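Local coordinates for putative lipoprotein YcdA (Bacillus subtilis subsp. subtilis str. 168, PDB 4R4G), which is of unknown function but is probably a membrane-anchored lipoprotein, with an Ig-like N-terminal domain joined by a kinked helix to a C-terminal domain of helices and a mainly antiparallel sheet, at residues 140-145 against 303-308; 150-155 against 161-166; 165-168 against 174-177; 249-254 against 284-289. All blocks are in the same frame, centred on the assembly; numbering follows the deposited sequence.

Contact 1: residues 140-145 against 303-308; sequences ADKLQD and DIDQWQ
Trp307 brings the pyrrole corner of its indole up to the CB methylene of Asp145, with NE1 4.0 Å from Asp145 CB. CD1, the neighbouring ring atom, packs against the same residue and lies 4.1 Å from the Asp145 backbone carbon. The approach is oblique to the ring, and it leaves the indole N-H directed at a water instead of at the carboxylate. That water accepts from Trp307 NE1 at 3.1 Å and donates to Asp305 OD2 at 3.2 Å. It also makes a weak bond to Asp145 OD2, so a single solvent molecule links both segments. Tryptophan suits this place because its large hydrocarbon surface can be buried on Ser146, Ala149 and Met299 while its one polar atom still reaches the bridge. Segment 140-145 lies at the break between helices 134-141 and 145-157, consistent with the kinked helix that connects the two domains, and 303-308 covers the turn between strands 293-301 and 307-308 and the second, short strand. At this turn Asp305 takes a positive phi (50°), and its side chain leaves toward segment 140-145. Lys142 bends at chi2 and chi4 to send its ammonium back to Asp145, where NZ meets OD2 nearly head-on along the C-O bond, a salt bridge of 3.0 Å. Across the contact Lys142 NZ stays 4.1 Å from Asp305 OD2, too far for a salt bridge, and the two side chains pass at about a right angle. The Lys142 ammonium would probably offset part of the repulsion between the Asp145 and Asp305 carboxylates, whose OD2 atoms are 5.8 Å apart.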
loop_
_atom_site.group_PDB
_atom_site.type_symbol
_atom_site.label_atom_id
_atom_site.label_comp_id
_atom_site.label_asym_id
_atom_site.label_seq_id
_atom_site.Cartn_x
_atom_site.Cartn_y
_atom_site.Cartn_z
ATOM N N ALA A 140 8.580 7.820 7.756
ATOM C CA ALA A 140 7.128 7.601 7.908
ATOM C C ALA A 140 6.307 7.979 6.657
ATOM O O ALA A 140 5.204 7.441 6.434
ATOM C CB ALA A 140 6.609 8.388 9.098
ATOM N N ASP A 141 6.848 8.928 5.873
ATOM C CA ASP A 141 6.254 9.478 4.651
ATOM C C ASP A 141 6.395 8.503 3.465
ATOM O O ASP A 141 5.428 8.321 2.716
ATOM C CB ASP A 141 6.889 10.845 4.325
ATOM C CG ASP A 141 6.643 11.916 5.383
ATOM O OD1 ASP A 141 5.628 11.798 6.138
ATOM O OD2 ASP A 141 7.450 12.886 5.448
ATOM N N LYS A 142 7.577 7.853 3.337
ATOM C CA LYS A 142 7.908 6.852 2.314
ATOM C C LYS A 142 7.047 5.577 2.429
ATOM O O LYS A 142 7.083 4.720 1.536
ATOM C CB LYS A 142 9.398 6.457 2.434
ATOM C CG LYS A 142 10.290 7.029 1.354
ATOM C CD LYS A 142 11.284 5.984 0.838
ATOM C CE LYS A 142 12.101 6.474 -0.347
ATOM N NZ LYS A 142 11.312 6.536 -1.620
ATOM N N LEU A 143 6.308 5.443 3.533
ATOM C CA LEU A 143 5.531 4.244 3.832
ATOM C C LEU A 143 4.332 4.093 2.907
ATOM O O LEU A 143 4.020 2.974 2.492
ATOM C CB LEU A 143 5.096 4.193 5.325
ATOM C CG LEU A 143 6.235 4.027 6.375
ATOM C CD1 LEU A 143 5.699 4.072 7.796
ATOM C CD2 LEU A 143 7.025 2.740 6.157
ATOM N N GLN A 144 3.701 5.208 2.542
ATOM C CA GLN A 144 2.542 5.170 1.661
ATOM C C GLN A 144 2.908 5.357 0.159
ATOM O O GLN A 144 2.004 5.431 -0.675
ATOM C CB GLN A 144 1.506 6.181 2.125
ATOM C CG GLN A 144 0.996 5.869 3.530
ATOM C CD GLN A 144 0.166 4.627 3.589
ATOM O OE1 GLN A 144 -0.604 4.332 2.670
ATOM N NE2 GLN A 144 0.299 3.876 4.677
ATOM N N ASP A 145 4.214 5.309 -0.197
ATOM C CA ASP A 145 4.686 5.391 -1.587
ATOM C C ASP A 145 3.985 4.385 -2.523
ATOM O O ASP A 145 3.668 4.750 -3.667
ATOM C CB ASP A 145 6.206 5.170 -1.674
ATOM C CG ASP A 145 7.066 6.402 -1.434
ATOM O OD1 ASP A 145 6.509 7.457 -0.984
ATOM O OD2 ASP A 145 8.298 6.317 -1.669
ATOM N N ASP A 303 14.689 -1.427 -8.022
ATOM C CA ASP A 303 15.941 -0.924 -7.436
ATOM C C ASP A 303 15.861 0.581 -7.154
ATOM O O ASP A 303 16.310 1.029 -6.097
ATOM C CB ASP A 303 17.156 -1.205 -8.354
ATOM C CG ASP A 303 17.164 -2.557 -9.040
ATOM O OD1 ASP A 303 16.407 -2.724 -10.048
ATOM O OD2 ASP A 303 17.945 -3.435 -8.605
ATOM N N ILE A 304 15.289 1.348 -8.111
ATOM C CA ILE A 304 15.129 2.809 -8.115
ATOM C C ILE A 304 13.853 3.241 -7.309
ATOM O O ILE A 304 13.427 4.392 -7.404
ATOM C CB ILE A 304 15.151 3.264 -9.620
ATOM C CG1 ILE A 304 16.602 3.291 -10.191
ATOM C CG2 ILE A 304 14.360 4.539 -9.970
ATOM C CD1 ILE A 304 17.669 4.274 -9.527
ATOM N N ASP A 305 13.344 2.342 -6.428
ATOM C CA ASP A 305 12.187 2.506 -5.531
ATOM C C ASP A 305 10.949 3.039 -6.285
ATOM O O ASP A 305 10.501 4.183 -6.118
ATOM C CB ASP A 305 12.527 3.349 -4.288
ATOM C CG ASP A 305 13.196 2.552 -3.174
ATOM O OD1 ASP A 305 14.067 1.694 -3.484
ATOM O OD2 ASP A 305 12.859 2.786 -1.993
ATOM N N GLN A 306 10.440 2.169 -7.154
ATOM C CA GLN A 306 9.266 2.365 -7.979
ATOM C C GLN A 306 8.349 1.200 -7.738
ATOM O O GLN A 306 8.803 0.057 -7.742
ATOM C CB GLN A 306 9.650 2.467 -9.447
ATOM C CG GLN A 306 10.399 3.727 -9.799
ATOM C CD GLN A 306 10.824 3.693 -11.234
ATOM O OE1 GLN A 306 11.292 2.676 -11.749
ATOM N NE2 GLN A 306 10.656 4.800 -11.930
ATOM N N TRP A 307 7.078 1.469 -7.488
ATOM C CA TRP A 307 6.143 0.398 -7.204
ATOM C C TRP A 307 5.291 0.061 -8.423
ATOM O O TRP A 307 4.860 0.948 -9.160
ATOM C CB TRP A 307 5.287 0.760 -6.002
ATOM C CG TRP A 307 6.084 0.848 -4.739
ATOM C CD1 TRP A 307 6.724 1.948 -4.247
ATOM C CD2 TRP A 307 6.368 -0.222 -3.837
ATOM N NE1 TRP A 307 7.362 1.636 -3.068
ATOM C CE2 TRP A 307 7.162 0.307 -2.792
ATOM C CE3 TRP A 307 6.027 -1.586 -3.802
ATOM C CZ2 TRP A 307 7.575 -0.465 -1.703
ATOM C CZ3 TRP A 307 6.460 -2.358 -2.734
ATOM C CH2 TRP A 307 7.208 -1.797 -1.693
ATOM N N GLN A 308 5.090 -1.245 -8.642
ATOM C CA GLN A 308 4.373 -1.781 -9.785
ATOM C C GLN A 308 3.251 -2.736 -9.401
ATOM O O GLN A 308 3.340 -3.461 -8.408
ATOM C CB GLN A 308 5.351 -2.519 -10.707
ATOM C CG GLN A 308 5.952 -1.657 -11.804
ATOM C CD GLN A 308 6.853 -2.455 -12.709
ATOM O OE1 GLN A 308 7.906 -2.968 -12.291
ATOM N NE2 GLN A 308 6.468 -2.561 -13.973
HETATM O O HOH W 1 9.702 3.228 -1.719
#

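Contact 2: residues 150-155 against 161-166; sequences LSAYVD and KDNADF
Phe166 and Tyr153 form a T-shaped pair: the edge of the phenylalanine points into the face of the tyrosine, with centroids 5.1 Å apart and planes at 77°. Phe166 CE1 stands over the centre of the tyrosine ring, while the adjacent CD1 packs on the methyl of Ala152, 3.9 Å from its CB. A small alanine suits this spot, since the helix backbone and the ring come close together there. With CG anti to the backbone N (chi1 -173°), Phe166 carries its ring from helix 165-170 to the flank of helix 145-157. Cut back to alanine, this position would probably leave a gap beside Ala152 and the Tyr153 face without its edge-on partner. A short loop turns the chain back between the two helices, fastened by polar contacts nearer the loop. Backbone Lys161 N donates to Asp155 O at 2.8 Å. Electrostatics add to this: the extended Lys161 chain runs alongside Asp155 in the same direction, giving a long salt bridge of 3.9 Å from NZ to Asp155 OD2. The same OD2 lies 2.7 Å from Asn163 ND2, the amide and carboxylate planes being turned 46° apart.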
loop_
_atom_site.group_PDB
_atom_site.type_symbol
_atom_site.label_atom_id
_atom_site.label_comp_id
_atom_site.label_asym_id
_atom_site.label_seq_id
_atom_site.Cartn_x
_atom_site.Cartn_y
_atom_site.Cartn_z
ATOM N N LEU A 150 -0.235 2.887 -6.529
ATOM C CA LEU A 150 -1.493 2.199 -6.876
ATOM C C LEU A 150 -2.559 3.197 -7.374
ATOM O O LEU A 150 -3.265 2.915 -8.346
ATOM C CB LEU A 150 -2.064 1.354 -5.730
ATOM C CG LEU A 150 -3.421 0.725 -6.069
ATOM C CD1 LEU A 150 -3.290 -0.356 -7.137
ATOM C CD2 LEU A 150 -4.134 0.226 -4.862
ATOM N N SER A 151 -2.649 4.366 -6.725
ATOM C CA SER A 151 -3.585 5.427 -7.092
ATOM C C SER A 151 -3.262 5.965 -8.500
ATOM O O SER A 151 -4.204 6.249 -9.246
ATOM C CB SER A 151 -3.556 6.547 -6.053
ATOM O OG SER A 151 -4.645 7.443 -6.196
ATOM N N ALA A 152 -1.950 6.072 -8.873
ATOM C CA ALA A 152 -1.492 6.521 -10.207
ATOM C C ALA A 152 -1.946 5.543 -11.295
ATOM O O ALA A 152 -2.366 5.974 -12.365
ATOM C CB ALA A 152 0.023 6.660 -10.234
ATOM N N TYR A 153 -1.889 4.224 -11.002
ATOM C CA TYR A 153 -2.347 3.155 -11.877
ATOM C C TYR A 153 -3.832 3.316 -12.126
ATOM O O TYR A 153 -4.254 3.252 -13.269
ATOM C CB TYR A 153 -2.059 1.776 -11.259
ATOM C CG TYR A 153 -0.751 1.151 -11.691
ATOM C CD1 TYR A 153 -0.672 0.376 -12.842
ATOM C CD2 TYR A 153 0.402 1.301 -10.925
ATOM C CE1 TYR A 153 0.521 -0.230 -13.225
ATOM C CE2 TYR A 153 1.604 0.700 -11.300
ATOM C CZ TYR A 153 1.660 -0.058 -12.455
ATOM O OH TYR A 153 2.844 -0.636 -12.837
ATOM N N VAL A 154 -4.616 3.577 -11.067
ATOM C CA VAL A 154 -6.070 3.782 -11.132
ATOM C C VAL A 154 -6.366 5.028 -11.992
ATOM O O VAL A 154 -7.213 4.970 -12.891
ATOM C CB VAL A 154 -6.710 3.847 -9.711
ATOM C CG1 VAL A 154 -8.163 4.318 -9.761
ATOM C CG2 VAL A 154 -6.638 2.490 -9.034
ATOM N N ASP A 155 -5.616 6.108 -11.771
ATOM C CA ASP A 155 -5.770 7.355 -12.516
ATOM C C ASP A 155 -5.646 7.144 -14.034
ATOM O O ASP A 155 -6.576 7.477 -14.780
ATOM C CB ASP A 155 -4.727 8.381 -12.042
ATOM C CG ASP A 155 -5.130 9.248 -10.865
ATOM O OD1 ASP A 155 -6.135 8.920 -10.191
ATOM O OD2 ASP A 155 -4.459 10.266 -10.632
ATOM N N LYS A 161 -7.384 9.588 -16.481
ATOM C CA LYS A 161 -6.746 10.813 -16.030
ATOM C C LYS A 161 -5.279 10.845 -16.452
ATOM O O LYS A 161 -4.651 9.796 -16.628
ATOM C CB LYS A 161 -6.868 10.910 -14.490
ATOM C CG LYS A 161 -6.904 12.329 -13.920
ATOM C CD LYS A 161 -7.208 12.326 -12.413
ATOM C CE LYS A 161 -6.840 13.628 -11.725
ATOM N NZ LYS A 161 -6.707 13.472 -10.245
ATOM N N ASP A 162 -4.753 12.061 -16.642
ATOM C CA ASP A 162 -3.344 12.310 -16.920
ATOM C C ASP A 162 -2.577 12.239 -15.589
ATOM O O ASP A 162 -3.182 12.410 -14.518
ATOM C CB ASP A 162 -3.159 13.675 -17.606
ATOM C CG ASP A 162 -3.097 13.603 -19.120
ATOM O OD1 ASP A 162 -2.486 12.634 -19.645
ATOM O OD2 ASP A 162 -3.608 14.550 -19.787
ATOM N N ASN A 163 -1.272 11.946 -15.638
ATOM C CA ASN A 163 -0.465 11.833 -14.428
ATOM C C ASN A 163 0.982 11.840 -14.835
ATOM O O ASN A 163 1.518 10.790 -15.188
ATOM C CB ASN A 163 -0.828 10.546 -13.660
ATOM C CG ASN A 163 -0.768 10.664 -12.158
ATOM O OD1 ASN A 163 0.286 10.922 -11.552
ATOM N ND2 ASN A 163 -1.893 10.393 -11.519
ATOM N N ALA A 164 1.620 13.019 -14.834
ATOM C CA ALA A 164 3.026 13.138 -15.247
ATOM C C ALA A 164 3.952 12.374 -14.300
ATOM O O ALA A 164 5.079 12.014 -14.659
ATOM C CB ALA A 164 3.427 14.597 -15.311
ATOM N N ASP A 165 3.439 12.087 -13.109
ATOM C CA ASP A 165 4.149 11.346 -12.096
ATOM C C ASP A 165 4.200 9.841 -12.384
ATOM O O ASP A 165 5.115 9.186 -11.889
ATOM C CB ASP A 165 3.482 11.585 -10.735
ATOM C CG ASP A 165 3.914 12.846 -10.008
ATOM O OD1 ASP A 165 4.723 13.626 -10.582
ATOM O OD2 ASP A 165 3.453 13.054 -8.861
ATOM N N PHE A 166 3.229 9.294 -13.157
ATOM C CA PHE A 166 3.086 7.858 -13.430
ATOM C C PHE A 166 4.401 7.143 -13.764
ATOM O O PHE A 166 4.752 6.185 -13.076
ATOM C CB PHE A 166 2.050 7.560 -14.531
ATOM C CG PHE A 166 1.795 6.077 -14.695
ATOM C CD1 PHE A 166 1.062 5.370 -13.746
ATOM C CD2 PHE A 166 2.361 5.371 -15.747
ATOM C CE1 PHE A 166 0.863 3.996 -13.876
ATOM C CE2 PHE A 166 2.169 3.996 -15.867
ATOM C CZ PHE A 166 1.398 3.325 -14.948
#

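Contact 3: residues 165-168 against 174-177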
loop_
_atom_site.group_PDB
_atom_site.type_symbol
_atom_site.label_atom_id
_atom_site.label_comp_id
_atom_site.label_asym_id
_atom_site.label_seq_id
_atom_site.Cartn_x
_atom_site.Cartn_y
_atom_site.Cartn_z
ATOM N N ASP A 165 3.439 12.087 -13.109
ATOM C CA ASP A 165 4.149 11.346 -12.096
ATOM C C ASP A 165 4.200 9.841 -12.384
ATOM O O ASP A 165 5.115 9.186 -11.889
ATOM C CB ASP A 165 3.482 11.585 -10.735
ATOM C CG ASP A 165 3.914 12.846 -10.008
ATOM O OD1 ASP A 165 4.723 13.626 -10.582
ATOM O OD2 ASP A 165 3.453 13.054 -8.861
ATOM N N PHE A 166 3.229 9.294 -13.157
ATOM C CA PHE A 166 3.086 7.858 -13.430
ATOM C C PHE A 166 4.401 7.143 -13.764
ATOM O O PHE A 166 4.752 6.185 -13.076
ATOM C CB PHE A 166 2.050 7.560 -14.531
ATOM C CG PHE A 166 1.795 6.077 -14.695
ATOM C CD1 PHE A 166 1.062 5.370 -13.746
ATOM C CD2 PHE A 166 2.361 5.371 -15.747
ATOM C CE1 PHE A 166 0.863 3.996 -13.876
ATOM C CE2 PHE A 166 2.169 3.996 -15.867
ATOM C CZ PHE A 166 1.398 3.325 -14.948
ATOM N N GLU A 167 5.092 7.568 -14.817
ATOM C CA GLU A 167 6.339 6.930 -15.217
ATOM C C GLU A 167 7.368 7.004 -14.075
ATOM O O GLU A 167 7.900 5.963 -13.685
ATOM C CB GLU A 167 6.879 7.559 -16.503
ATOM C CG GLU A 167 5.826 7.663 -17.601
ATOM C CD GLU A 167 6.117 6.953 -18.910
ATOM O OE1 GLU A 167 7.283 6.553 -19.143
ATOM O OE2 GLU A 167 5.174 6.820 -19.723
ATOM N N LYS A 168 7.562 8.204 -13.476
ATOM C CA LYS A 168 8.511 8.447 -12.375
ATOM C C LYS A 168 8.253 7.541 -11.174
ATOM O O LYS A 168 9.184 6.940 -10.635
ATOM C CB LYS A 168 8.470 9.926 -11.898
ATOM C CG LYS A 168 8.676 10.994 -12.986
ATOM C CD LYS A 168 8.063 12.359 -12.593
ATOM C CE LYS A 168 8.018 13.346 -13.742
ATOM N NZ LYS A 168 7.155 14.517 -13.431
ATOM N N LYS A 174 2.939 4.440 -19.418
ATOM C CA LYS A 174 1.487 4.556 -19.450
ATOM C C LYS A 174 0.904 4.122 -20.776
ATOM O O LYS A 174 0.019 3.273 -20.771
ATOM C CB LYS A 174 0.948 5.949 -19.028
ATOM C CG LYS A 174 1.425 7.189 -19.788
ATOM C CD LYS A 174 1.025 8.497 -19.049
ATOM C CE LYS A 174 -0.348 9.051 -19.412
ATOM N NZ LYS A 174 -0.656 10.320 -18.686
ATOM N N ASN A 175 1.434 4.617 -21.897
ATOM C CA ASN A 175 0.896 4.332 -23.230
ATOM C C ASN A 175 0.725 2.831 -23.475
ATOM O O ASN A 175 -0.363 2.417 -23.849
ATOM C CB ASN A 175 1.748 4.977 -24.311
ATOM C CG ASN A 175 2.029 6.427 -24.014
ATOM O OD1 ASN A 175 1.184 7.297 -24.250
ATOM N ND2 ASN A 175 3.178 6.697 -23.379
ATOM N N GLU A 176 1.739 2.022 -23.173
ATOM C CA GLU A 176 1.687 0.573 -23.365
ATOM C C GLU A 176 0.697 -0.125 -22.420
ATOM O O GLU A 176 -0.096 -0.935 -22.896
ATOM C CB GLU A 176 3.084 -0.039 -23.185
ATOM C CG GLU A 176 3.298 -1.350 -23.917
ATOM C CD GLU A 176 4.748 -1.775 -24.001
ATOM O OE1 GLU A 176 5.293 -2.243 -22.972
ATOM O OE2 GLU A 176 5.341 -1.625 -25.094
ATOM N N ILE A 177 0.749 0.174 -21.100
ATOM C CA ILE A 177 -0.103 -0.470 -20.094
ATOM C C ILE A 177 -1.578 -0.108 -20.305
ATOM O O ILE A 177 -2.424 -0.984 -20.143
ATOM C CB ILE A 177 0.387 -0.212 -18.640
ATOM C CG1 ILE A 177 -0.300 -1.154 -17.639
ATOM C CG2 ILE A 177 0.293 1.252 -18.198
ATOM C CD1 ILE A 177 0.567 -1.540 -16.515
#
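Glu167 reaches across to the first turn of helix 174-192, where its OE2 accepts the backbone N-H of Lys174 at 3.3 Å. The donor sits well above the carboxylate plane, 56° out of it, and the N-H...O angle is 148°. A bend at chi2 (-121°) turns the glutamate chain toward this amide, and an acid suits the position because its negative charge would probably favour the start of a helix. A glutamine in place of Glu167 would probably lose that negative charge beside the helix start, leaving the Lys174 amide with a weaker acceptor. Lys174 adopts the cramped rotamer with CG between its backbone N and carbonyl carbon. Its CB touches Phe166 CD2 at 3.6 Å, while the chain beyond turns at chi3 and carries NZ to a salt bridge with Asp162. One lysine thus offers hydrocarbon to the ring and charge to the loop. Beyond it, the Ile177 methyl CG2 rests 4.0 Å from Phe166 CZ. Phe166 is therefore wedged between helix 174-192 and helix 145-157, where Val156 also touches it, and Lys168 O accepts a hydrogen bond from Gln306 NE2, in the turn that follows strand 293-301.

Contact 4: residues 249-254 against 284-289; sequences SDRIED and KKLGPA
The loop that leads from helix 268-283 into strand 293-301 is met by helix 248-260 through one long side chain, Arg251, which lies against Lys285 and Leu286 in an outlying part of the DUF5105 family region, built of helices and a mainly antiparallel sheet. Arg251 leaves the helix with CG anti to the carbonyl carbon and turns at chi3 (108°), which sets the guanidinium beside the loop. The side chains of Arg251 and Leu286 run antiparallel, alongside each other, so that the methyl CD2 of Leu286 lies 3.5 Å from Arg251 NH1 and 3.9 Å from Arg251 CD. Leucine is apt here because it can bury itself on Val243 and Ala245 and still present one methyl to the arginine. The polar ends find their partners just beyond the two segments: NH1 is hydrogen-bonded to Ser247 OG, and NE makes a long, weak ion pair with Glu282. Arginine suits such a seam, since its chain packs as hydrocarbon while its several N-H groups serve different acceptors. Lys285, extended beyond CG, sends NZ to a salt bridge with the same Glu282. That shared acid probably offsets the nearness of the two cations, Arg251 NH2 and Lys285 NZ being 5.4 Å apart. Farther along, the loop is held to strand 233-244 by backbone bonds of Gly287 with Asp244 and of Ala289 with Pro242. Between arginine and lysine, the guanidinium nitrogen NH2 of Arg251 rests on lysine methylenes, 3.8 Å from Lys285 CB and 4.0 Å from Lys285 CD.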
loop_
_atom_site.group_PDB
_atom_site.type_symbol
_atom_site.label_atom_id
_atom_site.label_comp_id
_atom_site.label_asym_id
_atom_site.label_seq_id
_atom_site.Cartn_x
_atom_site.Cartn_y
_atom_site.Cartn_z
ATOM N N SER A 249 -28.899 -1.476 -17.278
ATOM C CA SER A 249 -29.689 -2.440 -18.063
ATOM C C SER A 249 -30.951 -1.782 -18.575
ATOM O O SER A 249 -31.109 -1.627 -19.786
ATOM C CB SER A 249 -30.047 -3.657 -17.204
ATOM O OG SER A 249 -30.764 -3.307 -16.025
ATOM N N ASP A 250 -31.799 -1.312 -17.630
ATOM C CA ASP A 250 -33.086 -0.658 -17.882
ATOM C C ASP A 250 -32.919 0.630 -18.692
ATOM O O ASP A 250 -33.664 0.833 -19.637
ATOM C CB ASP A 250 -33.833 -0.380 -16.563
ATOM C CG ASP A 250 -34.153 -1.620 -15.736
ATOM O OD1 ASP A 250 -34.660 -2.607 -16.316
ATOM O OD2 ASP A 250 -33.934 -1.587 -14.503
ATOM N N ARG A 251 -31.920 1.460 -18.366
ATOM C CA ARG A 251 -31.657 2.715 -19.071
ATOM C C ARG A 251 -31.422 2.483 -20.540
ATOM O O ARG A 251 -31.945 3.241 -21.359
ATOM C CB ARG A 251 -30.450 3.430 -18.478
ATOM C CG ARG A 251 -30.646 3.823 -17.043
ATOM C CD ARG A 251 -29.377 4.438 -16.542
ATOM N NE ARG A 251 -29.549 5.871 -16.377
ATOM C CZ ARG A 251 -29.613 6.458 -15.199
ATOM N NH1 ARG A 251 -29.487 5.749 -14.088
ATOM N NH2 ARG A 251 -29.804 7.762 -15.117
ATOM N N ILE A 252 -30.639 1.439 -20.885
ATOM C CA ILE A 252 -30.380 1.134 -22.288
ATOM C C ILE A 252 -31.650 0.528 -22.870
ATOM O O ILE A 252 -32.117 1.010 -23.901
ATOM C CB ILE A 252 -29.108 0.277 -22.504
ATOM C CG1 ILE A 252 -27.853 1.100 -22.134
ATOM C CG2 ILE A 252 -29.004 -0.194 -23.954
ATOM C CD1 ILE A 252 -26.787 0.314 -21.541
ATOM N N GLU A 253 -32.267 -0.438 -22.155
ATOM C CA GLU A 253 -33.544 -1.061 -22.539
ATOM C C GLU A 253 -34.576 0.038 -22.881
ATOM O O GLU A 253 -35.204 -0.043 -23.936
ATOM C CB GLU A 253 -34.054 -1.989 -21.400
ATOM C CG GLU A 253 -35.338 -2.782 -21.677
ATOM C CD GLU A 253 -36.043 -3.321 -20.436
ATOM O OE1 GLU A 253 -35.409 -4.068 -19.655
ATOM O OE2 GLU A 253 -37.235 -2.985 -20.240
ATOM N N ASP A 254 -34.676 1.097 -22.038
ATOM C CA ASP A 254 -35.615 2.209 -22.225
ATOM C C ASP A 254 -35.191 3.121 -23.385
ATOM O O ASP A 254 -36.052 3.621 -24.091
ATOM C CB ASP A 254 -35.822 3.031 -20.923
ATOM C CG ASP A 254 -36.390 2.271 -19.714
ATOM O OD1 ASP A 254 -37.278 1.405 -19.904
ATOM O OD2 ASP A 254 -35.974 2.568 -18.579
ATOM N N LYS A 284 -22.290 7.562 -17.874
ATOM C CA LYS A 284 -21.874 8.874 -17.375
ATOM C C LYS A 284 -22.959 9.523 -16.487
ATOM O O LYS A 284 -22.643 10.446 -15.745
ATOM C CB LYS A 284 -21.561 9.817 -18.556
ATOM C CG LYS A 284 -20.172 9.682 -19.202
ATOM C CD LYS A 284 -20.147 10.553 -20.486
ATOM C CE LYS A 284 -18.979 10.307 -21.408
ATOM N NZ LYS A 284 -19.124 11.066 -22.677
ATOM N N LYS A 285 -24.223 9.061 -16.570
ATOM C CA LYS A 285 -25.362 9.558 -15.787
ATOM C C LYS A 285 -25.488 8.883 -14.410
ATOM O O LYS A 285 -26.273 9.355 -13.585
ATOM C CB LYS A 285 -26.660 9.300 -16.532
ATOM C CG LYS A 285 -26.911 10.165 -17.745
ATOM C CD LYS A 285 -28.354 9.990 -18.143
ATOM C CE LYS A 285 -28.583 10.413 -19.547
ATOM N NZ LYS A 285 -29.965 10.106 -19.961
ATOM N N LEU A 286 -24.784 7.745 -14.185
ATOM C CA LEU A 286 -24.908 6.975 -12.954
ATOM C C LEU A 286 -24.102 7.570 -11.812
ATOM O O LEU A 286 -23.009 8.092 -12.027
ATOM C CB LEU A 286 -24.463 5.525 -13.150
ATOM C CG LEU A 286 -24.906 4.725 -14.338
ATOM C CD1 LEU A 286 -23.945 3.562 -14.548
ATOM C CD2 LEU A 286 -26.315 4.214 -14.186
ATOM N N GLY A 287 -24.593 7.391 -10.596
ATOM C CA GLY A 287 -23.899 7.857 -9.400
ATOM C C GLY A 287 -23.227 6.766 -8.596
ATOM O O GLY A 287 -23.393 5.582 -8.895
ATOM N N PRO A 288 -22.467 7.120 -7.547
ATOM C CA PRO A 288 -21.837 6.080 -6.730
ATOM C C PRO A 288 -22.843 5.245 -5.947
ATOM O O PRO A 288 -23.969 5.692 -5.671
ATOM C CB PRO A 288 -20.935 6.859 -5.773
ATOM C CG PRO A 288 -20.933 8.248 -6.236
ATOM C CD PRO A 288 -22.173 8.457 -7.009
ATOM N N ALA A 289 -22.425 4.017 -5.609
ATOM C CA ALA A 289 -23.205 3.090 -4.812
ATOM C C ALA A 289 -23.064 3.456 -3.340
ATOM O O ALA A 289 -22.103 4.143 -2.967
ATOM C CB ALA A 289 -22.735 1.670 -5.065
#

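In the fold
Following the chain from the N terminus, contact 1 opens at the break after helix 134-141 and closes only at 303-308, so it ties the start of the C-terminal domain to the end of its sheet hairpin. The other three nest inside that span. Contact 2 closes a short loop between helices 145-157 and 165-170; contact 3 begins on the residues where contact 2 ends and joins helix 165-170 to helix 174-192. Tyr153 of contact 2 packs on Gln308 of contact 1, and Gln306 of contact 1 probably bonds to Lys168 of contact 3. Contact 4 follows in series, closing the loop around helix 268-283, its centre about 38 Å from that of contact 1.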